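Local coordinates for protein (thymidylate synthase) (Bacillus subtilis, PDB 1B02) that catalyses the reductive methylation of dUMP to dTMP with methylenetetrahydrofolate as methyl donor and reductant, supplying a precursor for DNA synthesis, at residues A[46-51]-A[216-221]; A[176-181]-A[212-217]; A[224-229]-A[274-279]. All blocks are in the same frame, centred on the assembly; numbering follows the deposited sequence.

Contact 1: A[46-51]-A[216-221]; sequences KQMRFD and FNIGDC
Met48 and Phe216 face each other as a hydrogen-bonded antiparallel pair, Met48 N giving to Phe216 O and Phe216 N to Met48 O, both at 2.8 Å. Lys46 and Ile218 form the next such pair, and Gln47 with Asn217 is the non-hydrogen-bonded pair between them. There the side chains supply the bond that the backbone lacks: Gln47 NE2 donates to Asn217 OD1 at 2.9 Å, in the plane of the acceptor carbonyl, with the two amides turned 44° from one another. Gln47 arrives as a straight rod, CG anti to the backbone N (chi1 179°), and Arg49 NH1 approaches its OE1 from above the carbonyl plane, at 3.1 Å, and thus both ends of the amide are engaged.

On the other face Met48 runs alongside Phe216, and a bend at chi3 (-90°) turns its methyl CE onto Ile218 CD1 at 3.8 Å. Lys46 lays its CG 3.9 Å from Cys221 CB before its amine leaves for a salt bridge with Asp14. Met48 and Phe216 pack against helix 188-207, Met48 and Cys221 against helix 3-18, while strand 173-184 borders 210-224 along its other edge.

Contact 2: A[176-181]-A[212-217]; sequences LEVRAR and GEYIFN. With UFP (5-fluoro-2'-deoxyuridine-5'-monophosphate), chain B.
Leu176 N to Glu213 O begins a ladder of five backbone hydrogen bonds, which Ile215 N to Leu176 O, Val178 N to Ile215 O, Asn217 N to Val178 O and Ala180 N to Asn217 O continue, all at 2.8 to 2.9 Å. The strand axes, 4.8 Å apart, diverge by 14°. Alpha hydrogens add weaker contacts, among them Glu177 CA to Ile215 O at 3.3 Å.

One polar side-chain bond crosses the strands. Asn217 ND2 donates to Glu177 OE2 at 3.1 Å, reaching the anti side of the carboxylate 28° out of its plane, while the other carboxylate oxygen, OE1, is held by Tyr168. Glu177 gets there extended, CG anti to the backbone N (chi1 -171°), and its CG crosses the side chain of Ile215 near CB.

These strands are the parallel pair of a beta-alpha-beta unit whose crossover, helix 188-207, packs on the face bearing Tyr214 and Phe216. Tyr214 OH is bonded to Val193 O of that helix.

Apolar contacts fill the same face. Leu176 lies alongside Tyr214 with CD2 3.7 Å from CE1 of the ring, and Ala180 CB approaches Phe216 CE2 at 4.2 Å.

The bound nucleotide is met where strand 176-180 gives way to a corner. Arg181 fits the edge of its guanidinium to the UFP phosphate, NH1 to O2P and NH2 to O1P, each at 2.9 Å, and NH2 is also bonded to Thr159 O.

Contact 3: A[224-229]-A[274-279]; sequences YTRHID and LFEVAV. With C2F (5-methyl-5,6,7,8-tetrahydrofolic acid), chain C; UFP (5-fluoro-2'-deoxyuridine-5'-monophosphate), chain B.
His227 and Phe275 bring the two backbones nearest, with CA atoms 6.1 Å apart, where an irregular C-terminal segment passes the turn that leads into helix 228-236; His227 N to Tyr224 O, at 2.9 Å, closes that turn.

His227 carries much of the contact. Its NE2 donates to Glu276 O at 2.6 Å, the oxygen lying in the ring plane and the donor on a carbonyl lone pair. Phe275 presents its edge to one face of the imidazole, with centroids 5.1 Å apart and planes at 69°, and its CB also sits over that face in a CH-pi contact. Tyr224 CB covers the opposite face. The ring is thus clamped from both sides and anchored at its edge; an alanine here would probably leave the Glu276 carbonyl without this donor and open a gap between Phe275 and Tyr224.

Nearer the surface, Arg226 reaches out with an extended chain (chi2 177°) and sets NH1 on the syn side of Glu276 OE1 at 2.9 Å in a salt bridge. Both groups have further partners, Asp34 for Arg226 NH2 and Ser33 for Glu276 OE2.

Toward the ligands, Ala278 CB rests on a face of the Tyr224 ring, 3.9 Å from its centroid. The tyrosine hydroxyl, at the ring's edge, is hydrogen-bonded to O3' of UFP at 2.8 Å, while Ala278 O accepts from NA2 of the folate at 2.9 Å. Val279 O, bonded to Arg28 and Trp97, secures the chain end beyond. Such a C-terminal segment folded over nucleotide and cofactor is characteristic of the ternary complex of thymidylate synthase.

How the contacts relate
Contacts 1 and 2 are neighbouring seams of one mixed sheet and share Phe216 and Asn217: strand 210-224 pairs antiparallel with 40-50 on one edge and parallel with 173-184 on the other. Asn217 links them through its two amide atoms, one used in each seam. Contact 2 is the more deeply buried, while contact 1 is partly exposed. Contact 3 lies farther out, its centre about 21 Å from that of contact 1 and 25 Å from that of contact 2, yet Tyr224 and Ala278 line the ligand site. There, rings, a salt bridge and cofactor bonds replace backbone ladders. Contacts 2 and 3 both touch UFP, at its phosphate and at its sugar hydroxyl respectively.

Contact 1: A[46-51]-A[216-221]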
loop_
_atom_site.group_PDB
_atom_site.type_symbol
_atom_site.label_atom_id
_atom_site.label_comp_id
_atom_site.label_asym_id
_atom_site.label_seq_id
_atom_site.Cartn_x
_atom_site.Cartn_y
_atom_site.Cartn_z
ATOM N N LYS A 46 11.478 7.291 7.115
ATOM C CA LYS A 46 10.765 6.835 8.301
ATOM C C LYS A 46 10.438 5.365 8.101
ATOM O O LYS A 46 10.186 4.926 6.981
ATOM C CB LYS A 46 9.480 7.637 8.495
ATOM C CG LYS A 46 9.707 9.110 8.785
ATOM C CD LYS A 46 10.710 9.307 9.906
ATOM C CE LYS A 46 10.021 9.466 11.242
ATOM N NZ LYS A 46 10.831 10.305 12.164
ATOM N N GLN A 47 10.437 4.603 9.187
ATOM C CA GLN A 47 10.160 3.180 9.090
ATOM C C GLN A 47 9.175 2.673 10.137
ATOM O O GLN A 47 9.151 3.148 11.271
ATOM C CB GLN A 47 11.472 2.402 9.205
ATOM C CG GLN A 47 11.319 0.900 9.148
ATOM C CD GLN A 47 12.607 0.184 9.476
ATOM O OE1 GLN A 47 12.970 0.040 10.644
ATOM N NE2 GLN A 47 13.311 -0.268 8.446
ATOM N N MET A 48 8.361 1.703 9.736
ATOM C CA MET A 48 7.385 1.093 10.628
ATOM C C MET A 48 7.621 -0.415 10.600
ATOM O O MET A 48 7.762 -1.011 9.531
ATOM C CB MET A 48 5.961 1.431 10.171
ATOM C CG MET A 48 5.598 2.899 10.373
ATOM S SD MET A 48 3.841 3.283 10.180
ATOM C CE MET A 48 3.771 3.659 8.440
ATOM N N ARG A 49 7.684 -1.025 11.779
ATOM C CA ARG A 49 7.924 -2.459 11.878
ATOM C C ARG A 49 6.805 -3.178 12.617
ATOM O O ARG A 49 6.280 -2.677 13.610
ATOM C CB ARG A 49 9.254 -2.719 12.590
ATOM C CG ARG A 49 10.457 -2.750 11.667
ATOM C CD ARG A 49 11.733 -3.060 12.433
ATOM N NE ARG A 49 12.435 -4.216 11.878
ATOM C CZ ARG A 49 13.485 -4.133 11.068
ATOM N NH1 ARG A 49 13.960 -2.946 10.713
ATOM N NH2 ARG A 49 14.060 -5.238 10.612
ATOM N N PHE A 50 6.450 -4.360 12.123
ATOM C CA PHE A 50 5.397 -5.168 12.726
ATOM C C PHE A 50 5.830 -6.635 12.751
ATOM O O PHE A 50 6.396 -7.139 11.779
ATOM C CB PHE A 50 4.098 -5.022 11.926
ATOM C CG PHE A 50 3.672 -3.591 11.700
ATOM C CD1 PHE A 50 2.950 -2.902 12.674
ATOM C CD2 PHE A 50 3.984 -2.935 10.510
ATOM C CE1 PHE A 50 2.544 -1.579 12.467
ATOM C CE2 PHE A 50 3.585 -1.612 10.291
ATOM C CZ PHE A 50 2.863 -0.933 11.273
ATOM N N ASP A 51 5.565 -7.314 13.863
ATOM C CA ASP A 51 5.927 -8.721 14.011
ATOM C C ASP A 51 4.813 -9.632 13.501
ATOM O O ASP A 51 4.960 -10.857 13.477
ATOM C CB ASP A 51 6.224 -9.043 15.480
ATOM C CG ASP A 51 5.062 -8.712 16.398
ATOM O OD1 ASP A 51 3.966 -8.400 15.887
ATOM O OD2 ASP A 51 5.245 -8.763 17.633
ATOM N N PHE A 216 7.732 -1.496 6.784
ATOM C CA PHE A 216 7.263 -0.473 5.858
ATOM C C PHE A 216 8.199 0.736 5.912
ATOM O O PHE A 216 8.324 1.389 6.949
ATOM C CB PHE A 216 5.833 -0.045 6.220
ATOM C CG PHE A 216 5.111 0.645 5.101
ATOM C CD1 PHE A 216 4.380 -0.087 4.174
ATOM C CD2 PHE A 216 5.196 2.027 4.948
ATOM C CE1 PHE A 216 3.745 0.540 3.104
ATOM C CE2 PHE A 216 4.566 2.666 3.882
ATOM C CZ PHE A 216 3.841 1.921 2.957
ATOM N N ASN A 217 8.861 1.024 4.796
ATOM C CA ASN A 217 9.785 2.154 4.726
ATOM C C ASN A 217 9.202 3.290 3.907
ATOM O O ASN A 217 8.565 3.065 2.875
ATOM C CB ASN A 217 11.116 1.730 4.098
ATOM C CG ASN A 217 11.792 0.614 4.856
ATOM O OD1 ASN A 217 12.171 0.775 6.016
ATOM N ND2 ASN A 217 11.949 -0.531 4.202
ATOM N N ILE A 218 9.435 4.514 4.364
ATOM C CA ILE A 218 8.931 5.688 3.668
ATOM C C ILE A 218 10.048 6.680 3.372
ATOM O O ILE A 218 10.843 7.015 4.251
ATOM C CB ILE A 218 7.842 6.407 4.501
ATOM C CG1 ILE A 218 6.748 5.414 4.904
ATOM C CG2 ILE A 218 7.242 7.544 3.698
ATOM C CD1 ILE A 218 6.165 5.665 6.276
ATOM N N GLY A 219 10.108 7.133 2.124
ATOM C CA GLY A 219 11.111 8.106 1.730
ATOM C C GLY A 219 10.638 9.488 2.151
ATOM O O GLY A 219 11.012 9.979 3.218
ATOM N N ASP A 220 9.818 10.120 1.315
ATOM C CA ASP A 220 9.275 11.436 1.638
ATOM C C ASP A 220 7.976 11.242 2.427
ATOM O O ASP A 220 6.928 10.944 1.857
ATOM C CB ASP A 220 8.998 12.232 0.362
ATOM C CG ASP A 220 8.823 13.715 0.632
ATOM O OD1 ASP A 220 7.842 14.085 1.313
ATOM O OD2 ASP A 220 9.667 14.512 0.169
ATOM N N CYS A 221 8.066 11.406 3.743
ATOM C CA CYS A 221 6.934 11.238 4.651
ATOM C C CYS A 221 6.308 12.603 4.947
ATOM O O CYS A 221 6.826 13.375 5.756
ATOM C CB CYS A 221 7.430 10.583 5.941
ATOM S SG CYS A 221 6.151 9.956 7.030
#

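Contact 2: A[176-181]-A[212-217]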
loop_
_atom_site.group_PDB
_atom_site.type_symbol
_atom_site.label_atom_id
_atom_site.label_comp_id
_atom_site.label_asym_id
_atom_site.label_seq_id
_atom_site.Cartn_x
_atom_site.Cartn_y
_atom_site.Cartn_z
ATOM N N LEU A 176 8.497 -9.560 4.838
ATOM C CA LEU A 176 8.245 -8.621 3.757
ATOM C C LEU A 176 8.671 -7.208 4.107
ATOM O O LEU A 176 8.355 -6.697 5.181
ATOM C CB LEU A 176 6.761 -8.623 3.383
ATOM C CG LEU A 176 6.305 -7.509 2.438
ATOM C CD1 LEU A 176 6.844 -7.764 1.049
ATOM C CD2 LEU A 176 4.788 -7.440 2.416
ATOM N N GLU A 177 9.400 -6.588 3.187
ATOM C CA GLU A 177 9.855 -5.217 3.356
ATOM C C GLU A 177 9.387 -4.454 2.125
ATOM O O GLU A 177 9.696 -4.835 0.994
ATOM C CB GLU A 177 11.380 -5.156 3.455
ATOM C CG GLU A 177 11.922 -3.787 3.854
ATOM C CD GLU A 177 13.380 -3.830 4.284
ATOM O OE1 GLU A 177 14.091 -4.773 3.886
ATOM O OE2 GLU A 177 13.818 -2.920 5.021
ATOM N N VAL A 178 8.614 -3.395 2.338
ATOM C CA VAL A 178 8.134 -2.596 1.216
ATOM C C VAL A 178 8.586 -1.159 1.402
ATOM O O VAL A 178 8.858 -0.723 2.521
ATOM C CB VAL A 178 6.587 -2.638 1.091
ATOM C CG1 VAL A 178 6.124 -4.060 0.830
ATOM C CG2 VAL A 178 5.950 -2.112 2.348
ATOM N N ARG A 179 8.678 -0.420 0.309
ATOM C CA ARG A 179 9.105 0.961 0.409
ATOM C C ARG A 179 8.245 1.913 -0.410
ATOM O O ARG A 179 7.848 1.612 -1.541
ATOM C CB ARG A 179 10.571 1.089 -0.021
ATOM C CG ARG A 179 11.074 2.523 -0.083
ATOM C CD ARG A 179 12.585 2.600 -0.002
ATOM N NE ARG A 179 13.024 3.897 0.505
ATOM C CZ ARG A 179 13.097 5.001 -0.234
ATOM N NH1 ARG A 179 12.757 4.971 -1.518
ATOM N NH2 ARG A 179 13.500 6.138 0.317
ATOM N N ALA A 180 7.960 3.065 0.190
ATOM C CA ALA A 180 7.185 4.110 -0.453
ATOM C C ALA A 180 8.124 5.301 -0.629
ATOM O O ALA A 180 8.730 5.769 0.336
ATOM C CB ALA A 180 5.997 4.500 0.421
ATOM N N ARG A 181 8.265 5.773 -1.862
ATOM C CA ARG A 181 9.127 6.917 -2.136
ATOM C C ARG A 181 8.453 8.190 -1.636
ATOM O O ARG A 181 9.118 9.135 -1.201
ATOM C CB ARG A 181 9.386 7.037 -3.638
ATOM C CG ARG A 181 8.129 7.197 -4.462
ATOM C CD ARG A 181 8.373 8.002 -5.722
ATOM N NE ARG A 181 7.149 8.121 -6.509
ATOM C CZ ARG A 181 6.277 9.118 -6.392
ATOM N NH1 ARG A 181 6.493 10.096 -5.523
ATOM N NH2 ARG A 181 5.184 9.137 -7.141
ATOM N N GLY A 212 6.371 -13.866 8.745
ATOM C CA GLY A 212 7.592 -13.287 9.271
ATOM C C GLY A 212 7.362 -11.847 9.687
ATOM O O GLY A 212 6.252 -11.465 10.057
ATOM N N GLU A 213 8.416 -11.044 9.628
ATOM C CA GLU A 213 8.325 -9.640 9.990
ATOM C C GLU A 213 7.733 -8.849 8.827
ATOM O O GLU A 213 7.772 -9.291 7.675
ATOM C CB GLU A 213 9.718 -9.097 10.319
ATOM C CG GLU A 213 9.901 -8.642 11.756
ATOM C CD GLU A 213 11.192 -7.871 11.960
ATOM O OE1 GLU A 213 12.230 -8.291 11.406
ATOM O OE2 GLU A 213 11.170 -6.844 12.671
ATOM N N TYR A 214 7.175 -7.685 9.135
ATOM C CA TYR A 214 6.599 -6.813 8.117
ATOM C C TYR A 214 7.188 -5.425 8.344
ATOM O O TYR A 214 6.964 -4.806 9.388
ATOM C CB TYR A 214 5.075 -6.770 8.243
ATOM C CG TYR A 214 4.404 -5.811 7.282
ATOM C CD1 TYR A 214 4.777 -5.763 5.939
ATOM C CD2 TYR A 214 3.388 -4.957 7.715
ATOM C CE1 TYR A 214 4.156 -4.889 5.049
ATOM C CE2 TYR A 214 2.759 -4.077 6.833
ATOM C CZ TYR A 214 3.147 -4.050 5.504
ATOM O OH TYR A 214 2.526 -3.192 4.628
ATOM N N ILE A 215 7.953 -4.947 7.368
ATOM C CA ILE A 215 8.599 -3.643 7.466
ATOM C C ILE A 215 8.130 -2.693 6.369
ATOM O O ILE A 215 8.129 -3.038 5.180
ATOM C CB ILE A 215 10.142 -3.784 7.378
ATOM C CG1 ILE A 215 10.642 -4.707 8.491
ATOM C CG2 ILE A 215 10.806 -2.422 7.492
ATOM C CD1 ILE A 215 11.522 -5.831 7.996
ATOM N N PHE A 216 7.732 -1.496 6.784
ATOM C CA PHE A 216 7.263 -0.473 5.858
ATOM C C PHE A 216 8.199 0.736 5.912
ATOM O O PHE A 216 8.324 1.389 6.949
ATOM C CB PHE A 216 5.833 -0.045 6.220
ATOM C CG PHE A 216 5.111 0.645 5.101
ATOM C CD1 PHE A 216 4.380 -0.087 4.174
ATOM C CD2 PHE A 216 5.196 2.027 4.948
ATOM C CE1 PHE A 216 3.745 0.540 3.104
ATOM C CE2 PHE A 216 4.566 2.666 3.882
ATOM C CZ PHE A 216 3.841 1.921 2.957
ATOM N N ASN A 217 8.861 1.024 4.796
ATOM C CA ASN A 217 9.785 2.154 4.726
ATOM C C ASN A 217 9.202 3.290 3.907
ATOM O O ASN A 217 8.565 3.065 2.875
ATOM C CB ASN A 217 11.116 1.730 4.098
ATOM C CG ASN A 217 11.792 0.614 4.856
ATOM O OD1 ASN A 217 12.171 0.775 6.016
ATOM N ND2 ASN A 217 11.949 -0.531 4.202
HETATM N N1 UFP B . 0.686 8.327 -2.370
HETATM C C2 UFP B . 0.710 7.476 -1.239
HETATM N N3 UFP B . 0.469 6.071 -1.369
HETATM C C4 UFP B . 0.036 5.395 -2.576
HETATM C C5 UFP B . -0.449 6.277 -3.881
HETATM C C6 UFP B . 0.550 7.630 -3.831
HETATM O O2 UFP B . 0.676 7.894 -0.076
HETATM O O4 UFP B . 0.147 4.168 -2.720
HETATM F F5 UFP B . -0.400 5.643 -5.041
HETATM C "C1'" UFP B . 0.782 9.823 -2.290
HETATM C "C2'" UFP B . 2.110 10.421 -1.868
HETATM C "C3'" UFP B . 1.935 11.794 -2.508
HETATM C "C4'" UFP B . 1.123 11.609 -3.753
HETATM O "O3'" UFP B . 1.257 12.637 -1.596
HETATM O "O4'" UFP B . 0.348 10.439 -3.528
HETATM C "C5'" UFP B . 1.790 11.427 -5.138
HETATM O "O5'" UFP B . 2.457 12.689 -5.459
HETATM P P UFP B . 4.001 12.681 -5.788
HETATM O O1P UFP B . 4.173 11.900 -7.025
HETATM O O2P UFP B . 4.727 12.269 -4.607
HETATM O O3P UFP B . 4.220 14.248 -5.910
#

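Contact 3: A[224-229]-A[274-279]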
loop_
_atom_site.group_PDB
_atom_site.type_symbol
_atom_site.label_atom_id
_atom_site.label_comp_id
_atom_site.label_asym_id
_atom_site.label_seq_id
_atom_site.Cartn_x
_atom_site.Cartn_y
_atom_site.Cartn_z
ATOM N N TYR A 224 -0.242 16.887 4.135
ATOM C CA TYR A 224 -0.746 18.099 3.487
ATOM C C TYR A 224 -1.355 19.074 4.500
ATOM O O TYR A 224 -2.053 18.667 5.429
ATOM C CB TYR A 224 -1.770 17.726 2.414
ATOM C CG TYR A 224 -1.147 17.075 1.196
ATOM C CD1 TYR A 224 -0.673 17.847 0.133
ATOM C CD2 TYR A 224 -1.019 15.686 1.107
ATOM C CE1 TYR A 224 -0.088 17.255 -0.989
ATOM C CE2 TYR A 224 -0.435 15.084 -0.010
ATOM C CZ TYR A 224 0.026 15.875 -1.053
ATOM O OH TYR A 224 0.592 15.292 -2.165
ATOM N N THR A 225 -1.085 20.363 4.306
ATOM C CA THR A 225 -1.558 21.421 5.203
ATOM C C THR A 225 -3.017 21.360 5.656
ATOM O O THR A 225 -3.310 21.564 6.835
ATOM C CB THR A 225 -1.316 22.820 4.591
ATOM O OG1 THR A 225 -1.840 22.860 3.257
ATOM C CG2 THR A 225 0.171 23.137 4.562
ATOM N N ARG A 226 -3.930 21.087 4.732
ATOM C CA ARG A 226 -5.351 21.033 5.065
ATOM C C ARG A 226 -5.774 19.833 5.908
ATOM O O ARG A 226 -6.917 19.763 6.356
ATOM C CB ARG A 226 -6.183 21.069 3.784
ATOM C CG ARG A 226 -6.192 22.426 3.107
ATOM C CD ARG A 226 -6.961 22.384 1.803
ATOM N NE ARG A 226 -6.769 23.604 1.027
ATOM C CZ ARG A 226 -7.456 23.911 -0.067
ATOM N NH1 ARG A 226 -8.389 23.084 -0.521
ATOM N NH2 ARG A 226 -7.203 25.042 -0.713
ATOM N N HIS A 227 -4.858 18.895 6.131
ATOM C CA HIS A 227 -5.170 17.702 6.911
ATOM C C HIS A 227 -4.789 17.822 8.382
ATOM O O HIS A 227 -5.293 17.072 9.219
ATOM C CB HIS A 227 -4.455 16.480 6.323
ATOM C CG HIS A 227 -4.827 16.171 4.905
ATOM N ND1 HIS A 227 -4.153 15.237 4.149
ATOM C CD2 HIS A 227 -5.804 16.665 4.108
ATOM C CE1 HIS A 227 -4.697 15.167 2.947
ATOM N NE2 HIS A 227 -5.702 16.024 2.896
ATOM N N ILE A 228 -3.902 18.760 8.697
ATOM C CA ILE A 228 -3.436 18.933 10.069
ATOM C C ILE A 228 -4.539 18.917 11.127
ATOM O O ILE A 228 -4.462 18.161 12.097
ATOM C CB ILE A 228 -2.604 20.237 10.227
ATOM C CG1 ILE A 228 -1.199 20.036 9.657
ATOM C CG2 ILE A 228 -2.459 20.598 11.703
ATOM C CD1 ILE A 228 -1.123 20.115 8.158
ATOM N N ASP A 229 -5.561 19.744 10.943
ATOM C CA ASP A 229 -6.652 19.821 11.907
ATOM C C ASP A 229 -7.279 18.472 12.249
ATOM O O ASP A 229 -7.396 18.116 13.420
ATOM C CB ASP A 229 -7.729 20.781 11.398
ATOM C CG ASP A 229 -7.366 22.234 11.635
ATOM O OD1 ASP A 229 -6.606 22.509 12.588
ATOM O OD2 ASP A 229 -7.836 23.100 10.868
ATOM N N LEU A 274 -12.791 13.141 7.066
ATOM C CA LEU A 274 -12.652 13.601 5.691
ATOM C C LEU A 274 -11.294 14.248 5.461
ATOM O O LEU A 274 -10.825 15.040 6.276
ATOM C CB LEU A 274 -13.749 14.613 5.357
ATOM C CG LEU A 274 -15.154 14.081 5.072
ATOM C CD1 LEU A 274 -16.064 15.246 4.706
ATOM C CD2 LEU A 274 -15.109 13.062 3.945
ATOM N N PHE A 275 -10.668 13.900 4.343
ATOM C CA PHE A 275 -9.371 14.455 3.976
ATOM C C PHE A 275 -9.413 14.752 2.483
ATOM O O PHE A 275 -9.621 13.850 1.673
ATOM C CB PHE A 275 -8.248 13.455 4.265
ATOM C CG PHE A 275 -7.990 13.234 5.726
ATOM C CD1 PHE A 275 -7.389 14.222 6.497
ATOM C CD2 PHE A 275 -8.346 12.035 6.333
ATOM C CE1 PHE A 275 -7.143 14.020 7.852
ATOM C CE2 PHE A 275 -8.103 11.821 7.690
ATOM C CZ PHE A 275 -7.501 12.817 8.451
ATOM N N GLU A 276 -9.232 16.016 2.119
ATOM C CA GLU A 276 -9.249 16.390 0.713
ATOM C C GLU A 276 -8.045 15.771 0.011
ATOM O O GLU A 276 -6.962 15.667 0.594
ATOM C CB GLU A 276 -9.209 17.910 0.574
ATOM C CG GLU A 276 -9.623 18.410 -0.794
ATOM C CD GLU A 276 -9.518 19.911 -0.911
ATOM O OE1 GLU A 276 -9.680 20.599 0.122
ATOM O OE2 GLU A 276 -9.271 20.400 -2.033
ATOM N N VAL A 277 -8.228 15.360 -1.239
ATOM C CA VAL A 277 -7.138 14.747 -1.983
ATOM C C VAL A 277 -6.424 15.729 -2.903
ATOM O O VAL A 277 -7.056 16.489 -3.634
ATOM C CB VAL A 277 -7.637 13.515 -2.807
ATOM C CG1 VAL A 277 -9.128 13.328 -2.609
ATOM C CG2 VAL A 277 -7.306 13.678 -4.286
ATOM N N ALA A 278 -5.096 15.711 -2.847
ATOM C CA ALA A 278 -4.280 16.572 -3.689
ATOM C C ALA A 278 -3.976 15.771 -4.949
ATOM O O ALA A 278 -3.488 14.643 -4.869
ATOM C CB ALA A 278 -2.991 16.943 -2.970
ATOM N N VAL A 279 -4.271 16.351 -6.107
ATOM C CA VAL A 279 -4.049 15.670 -7.379
ATOM C C VAL A 279 -2.759 16.081 -8.090
ATOM O O VAL A 279 -2.292 15.297 -8.943
ATOM C CB VAL A 279 -5.244 15.902 -8.329
ATOM C CG1 VAL A 279 -6.530 15.458 -7.654
ATOM C CG2 VAL A 279 -5.332 17.372 -8.706
ATOM O OXT VAL A 279 -2.232 17.175 -7.794
HETATM N N1 C2F C . -2.792 11.410 -4.237
HETATM C C2 C2F C . -2.816 11.827 -2.875
HETATM N NA2 C2F C . -2.639 13.166 -2.508
HETATM N N3 C2F C . -2.780 10.886 -1.836
HETATM C C4 C2F C . -2.820 9.454 -2.109
HETATM O O4 C2F C . -2.703 8.590 -1.246
HETATM C C4A C2F C . -2.716 9.056 -3.582
HETATM N N5 C2F C . -2.827 7.655 -4.044
HETATM C C6 C2F C . -3.374 7.359 -5.303
HETATM C C7 C2F C . -2.812 8.265 -6.367
HETATM N N8 C2F C . -2.681 9.676 -5.939
HETATM C C8A C2F C . -2.629 10.052 -4.583
HETATM C C9 C2F C . -4.933 7.323 -5.359
HETATM N N10 C2F C . -5.350 6.527 -4.127
HETATM C C11 C2F C . -2.016 6.561 -3.466
HETATM C C12 C2F C . -8.189 8.022 -1.213
HETATM C C13 C2F C . -7.813 8.821 -2.341
HETATM C C14 C2F C . -6.857 8.385 -3.271
HETATM C C15 C2F C . -6.145 7.138 -3.056
HETATM C C16 C2F C . -6.421 6.402 -1.840
HETATM C C17 C2F C . -7.434 6.800 -0.979
HETATM C C C2F C . -9.372 8.386 -0.301
HETATM O O C2F C . -10.093 9.363 -0.652
HETATM N N C2F C . -9.503 7.639 0.905
HETATM C CA C2F C . -10.778 7.891 1.611
HETATM C CB C2F C . -11.691 6.677 1.306
HETATM C CG C2F C . -13.227 6.526 1.186
HETATM C CD C2F C . -13.553 5.468 0.063
HETATM O OE1 C2F C . -13.496 5.926 -1.123
HETATM O OE2 C2F C . -14.070 4.398 0.443
HETATM C CT C2F C . -10.425 8.089 3.076
HETATM O O1 C2F C . -9.637 7.211 3.511
HETATM O O2 C2F C . -10.964 9.044 3.659
HETATM N N1 UFP B . 0.686 8.327 -2.370
HETATM C C2 UFP B . 0.710 7.476 -1.239
HETATM N N3 UFP B . 0.469 6.071 -1.369
HETATM C C4 UFP B . 0.036 5.395 -2.576
HETATM C C5 UFP B . -0.449 6.277 -3.881
HETATM C C6 UFP B . 0.550 7.630 -3.831
HETATM O O2 UFP B . 0.676 7.894 -0.076
HETATM O O4 UFP B . 0.147 4.168 -2.720
HETATM F F5 UFP B . -0.400 5.643 -5.041
HETATM C "C1'" UFP B . 0.782 9.823 -2.290
HETATM C "C2'" UFP B . 2.110 10.421 -1.868
HETATM C "C3'" UFP B . 1.935 11.794 -2.508
HETATM C "C4'" UFP B . 1.123 11.609 -3.753
HETATM O "O3'" UFP B . 1.257 12.637 -1.596
HETATM O "O4'" UFP B . 0.348 10.439 -3.528
HETATM C "C5'" UFP B . 1.790 11.427 -5.138
HETATM O "O5'" UFP B . 2.457 12.689 -5.459
HETATM P P UFP B . 4.001 12.681 -5.788
HETATM O O1P UFP B . 4.173 11.900 -7.025
HETATM O O2P UFP B . 4.727 12.269 -4.607
HETATM O O3P UFP B . 4.220 14.248 -5.910
HETATM O O HOH W 1 -8.668 17.911 3.974
#